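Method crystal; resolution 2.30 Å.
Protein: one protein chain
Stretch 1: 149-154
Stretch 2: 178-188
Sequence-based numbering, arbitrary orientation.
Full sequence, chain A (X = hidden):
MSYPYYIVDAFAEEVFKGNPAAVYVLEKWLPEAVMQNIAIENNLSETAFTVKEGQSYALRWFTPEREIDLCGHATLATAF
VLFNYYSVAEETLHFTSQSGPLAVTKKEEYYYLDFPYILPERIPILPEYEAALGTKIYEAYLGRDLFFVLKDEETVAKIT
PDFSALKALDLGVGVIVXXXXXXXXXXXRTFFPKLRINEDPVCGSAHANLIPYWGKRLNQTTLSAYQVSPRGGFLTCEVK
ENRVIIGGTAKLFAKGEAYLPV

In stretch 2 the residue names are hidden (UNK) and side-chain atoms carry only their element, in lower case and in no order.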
# COMPACT_ATOMS: atom_id res chain seq x y z
N VAL A 149 8.01 11.03 -13.54
CA VAL A 149 6.81 11.13 -14.36
C VAL A 149 7.19 10.64 -15.75
O VAL A 149 8.22 11.03 -16.29
CB VAL A 149 6.29 12.59 -14.42
CG1 VAL A 149 5.02 12.66 -15.25
CG2 VAL A 149 6.05 13.11 -13.00
N LEU A 150 6.39 9.73 -16.30
CA LEU A 150 6.67 9.16 -17.60
C LEU A 150 5.71 9.63 -18.69
O LEU A 150 4.78 10.40 -18.42
CB LEU A 150 6.68 7.63 -17.51
CG LEU A 150 7.92 6.90 -16.95
CD1 LEU A 150 8.63 7.67 -15.86
CD2 LEU A 150 7.49 5.53 -16.45
N LYS A 151 5.93 9.16 -19.91
CA LYS A 151 5.13 9.54 -21.07
C LYS A 151 3.61 9.33 -20.95
O LYS A 151 2.84 10.27 -21.10
CB LYS A 151 5.66 8.83 -22.33
CG LYS A 151 4.95 9.23 -23.62
CD LYS A 151 5.44 8.43 -24.81
CE LYS A 151 4.66 8.80 -26.07
NZ LYS A 151 5.13 8.06 -27.29
N ASP A 152 3.19 8.08 -20.74
CA ASP A 152 1.75 7.76 -20.62
C ASP A 152 1.51 6.48 -19.83
O ASP A 152 2.44 5.91 -19.25
CB ASP A 152 1.11 7.64 -22.02
CG ASP A 152 1.91 6.73 -22.99
OD1 ASP A 152 2.80 5.98 -22.55
OD2 ASP A 152 1.63 6.80 -24.20
N GLU A 153 0.25 6.03 -19.78
CA GLU A 153 -0.07 4.81 -19.03
C GLU A 153 0.54 3.59 -19.69
O GLU A 153 1.01 2.68 -19.01
CB GLU A 153 -1.59 4.62 -18.91
CG GLU A 153 -1.95 3.36 -18.13
CD GLU A 153 -3.45 3.09 -18.05
OE1 GLU A 153 -3.82 1.92 -17.83
OE2 GLU A 153 -4.26 4.05 -18.17
N GLU A 154 0.51 3.57 -21.02
CA GLU A 154 1.06 2.47 -21.77
C GLU A 154 2.55 2.27 -21.44
O GLU A 154 3.02 1.14 -21.34
CB GLU A 154 0.91 2.72 -23.27
CG GLU A 154 1.17 1.45 -24.12
CD GLU A 154 1.39 1.77 -25.58
OE1 GLU A 154 1.79 2.92 -25.88
OE2 GLU A 154 1.18 0.87 -26.43
N UNK A 178 4.86 7.54 -12.62
CA UNK A 178 3.47 7.95 -12.86
C UNK A 178 3.25 8.43 -14.29
O UNK A 178 4.19 8.53 -15.08
c UNK A 178 3.06 9.11 -11.93
c UNK A 178 1.65 8.95 -11.49
o UNK A 178 3.92 9.15 -10.78
N UNK A 179 1.99 8.74 -14.60
CA UNK A 179 1.61 9.24 -15.91
C UNK A 179 0.09 9.38 -15.99
O UNK A 179 -0.64 8.78 -15.19
c UNK A 179 2.10 8.32 -17.00
N UNK A 180 -0.39 10.19 -16.93
CA UNK A 180 -1.83 10.39 -17.11
C UNK A 180 -2.50 9.07 -17.48
O UNK A 180 -2.05 8.38 -18.42
c UNK A 180 -2.11 11.43 -18.21
o UNK A 180 -1.74 12.74 -17.82
N UNK A 181 -3.54 8.72 -16.75
CA UNK A 181 -4.25 7.49 -17.03
C UNK A 181 -5.07 7.61 -18.31
O UNK A 181 -5.45 8.71 -18.70
N UNK A 182 -5.31 6.48 -18.97
CA UNK A 182 -6.09 6.46 -20.20
C UNK A 182 -7.59 6.53 -19.90
O UNK A 182 -8.34 7.19 -20.62
o UNK A 182 -3.60 6.11 -21.47
o UNK A 182 -3.85 3.93 -21.60
c UNK A 182 -4.30 5.07 -21.39
c UNK A 182 -5.78 5.20 -21.03
N UNK A 183 -8.00 5.84 -18.85
CA UNK A 183 -9.42 5.80 -18.44
C UNK A 183 -9.58 6.25 -16.97
O UNK A 183 -10.70 6.28 -16.44
o UNK A 183 -9.86 3.90 -19.93
c UNK A 183 -9.98 4.38 -18.59
N UNK A 184 -8.47 6.59 -16.34
CA UNK A 184 -8.47 7.03 -14.95
C UNK A 184 -7.65 8.33 -14.89
O UNK A 184 -7.01 8.70 -15.88
c UNK A 184 -6.38 6.17 -13.78
c UNK A 184 -8.65 5.74 -12.80
c UNK A 184 -7.85 5.91 -14.05
N UNK A 185 -7.68 9.03 -13.76
CA UNK A 185 -6.93 10.28 -13.66
C UNK A 185 -5.41 10.11 -13.73
O UNK A 185 -4.73 10.87 -14.43
c UNK A 185 -7.34 11.08 -12.41
c UNK A 185 -8.69 11.78 -12.59
o UNK A 185 -9.34 12.10 -11.57
o UNK A 185 -9.10 12.03 -13.75
N UNK A 186 -4.87 9.14 -13.00
CA UNK A 186 -3.44 8.87 -13.02
C UNK A 186 -3.12 7.43 -12.63
O UNK A 186 -3.87 6.80 -11.88
c UNK A 186 -3.01 9.33 -7.87
c UNK A 186 -2.83 9.63 -10.66
c UNK A 186 -2.68 9.86 -12.14
c UNK A 186 -2.07 8.60 -8.60
c UNK A 186 -3.77 10.35 -9.92
c UNK A 186 -3.86 10.20 -8.53
c UNK A 186 -1.99 8.75 -9.98
N UNK A 187 -2.00 6.93 -13.14
CA UNK A 187 -1.54 5.58 -12.85
C UNK A 187 -0.16 5.60 -12.24
O UNK A 187 0.56 6.57 -12.38
c UNK A 187 -2.91 4.36 -14.55
c UNK A 187 -1.50 4.72 -14.13
c UNK A 187 -0.80 5.48 -15.24
N UNK A 188 0.23 4.51 -11.59
CA UNK A 188 1.54 4.44 -10.98
C UNK A 188 2.00 3.00 -10.84
O UNK A 188 1.29 2.07 -11.21
c UNK A 188 1.53 5.11 -9.60
o UNK A 188 0.67 4.43 -8.70

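Position 178 has three side-chain atoms, a first carbon that carries one oxygen and one carbon. Its backbone pairs with Val149 in a parallel bridge (CA to CA 4.8 Å), and both side chains lie on the same face of the sheet. A beta-branched carbon with one hydroxyl identifies Thr178.

Position 179 has a single side-chain carbon, CB, which points toward stretch 1; this CB lies 3.3 Å from Asp152 O and 3.7 Å from Leu150 O. One carbon and nothing beyond it is Ala179; its CB sits against the backbone of the turn.

Position 180 shows one carbon followed by one oxygen, directed sideways. Its CB comes no nearer to stretch 1 than 5.8 Å, measured to Asp152 CA, and the oxygen makes no contact there. Two atoms ending in oxygen give Ser180.

Position 181 has no side-chain atoms and is therefore Gly181. An ideal CB here would fall 2.4 Å from the backbone O of position 184, a clash in this conformation.

Position 182 has two carbons, the second bearing two oxygens: a short carboxylate, Asp182. Its CA-to-CB bond runs sideways, but the end comes nearer, with CG 3.4 Å from Glu153 OE2.

Position 183 repeats the carbon-then-oxygen pattern, its CB 5.7 Å from Glu153 OE2; it is Ser183. Position 184 has a carbon carrying two carbons, hence Val184, with no contact across the stretches.

Position 185 again has two carbons and a terminal pair of oxygens, Asp185, beyond reach of stretch 1. Position 186 has one carbon leading to a six-carbon ring without a hydroxyl: Phe186, pointing away.

Position 187 has three carbons branched at the first and points toward stretch 1, where one terminal carbon lies 3.8 Å from Glu153 CD. This is Val187, and that atom is CG1. Position 188, one carbon then one oxygen, is Ser188, out of reach.

The contact buries 399 Å², both sides summed, and rests on two hydrogen bonds. Leu150 N donates to Thr178 O at 2.8 Å with an angle of 167°; the bond belongs to the parallel bridge of Val149 with Thr178. Asp182 N donates to Glu153 OE2 at 2.8 Å and 173°, so the extended Glu153 side chain (chi1 and chi2 both t) reaches the loop backbone. Glu153 OE2 also lies 3.5 Å from Asp182 OD1, a like-charge approach rather than a bond, which the backbone NH can offset only in part. Between these two anchors, Ala179 CB packs against the turn, while Val187 CG1 lies 3.8 Å from the methylene carbon Glu153 CG, an apolar contact.

Stretch 2 178-188: TASGDSVDFVS
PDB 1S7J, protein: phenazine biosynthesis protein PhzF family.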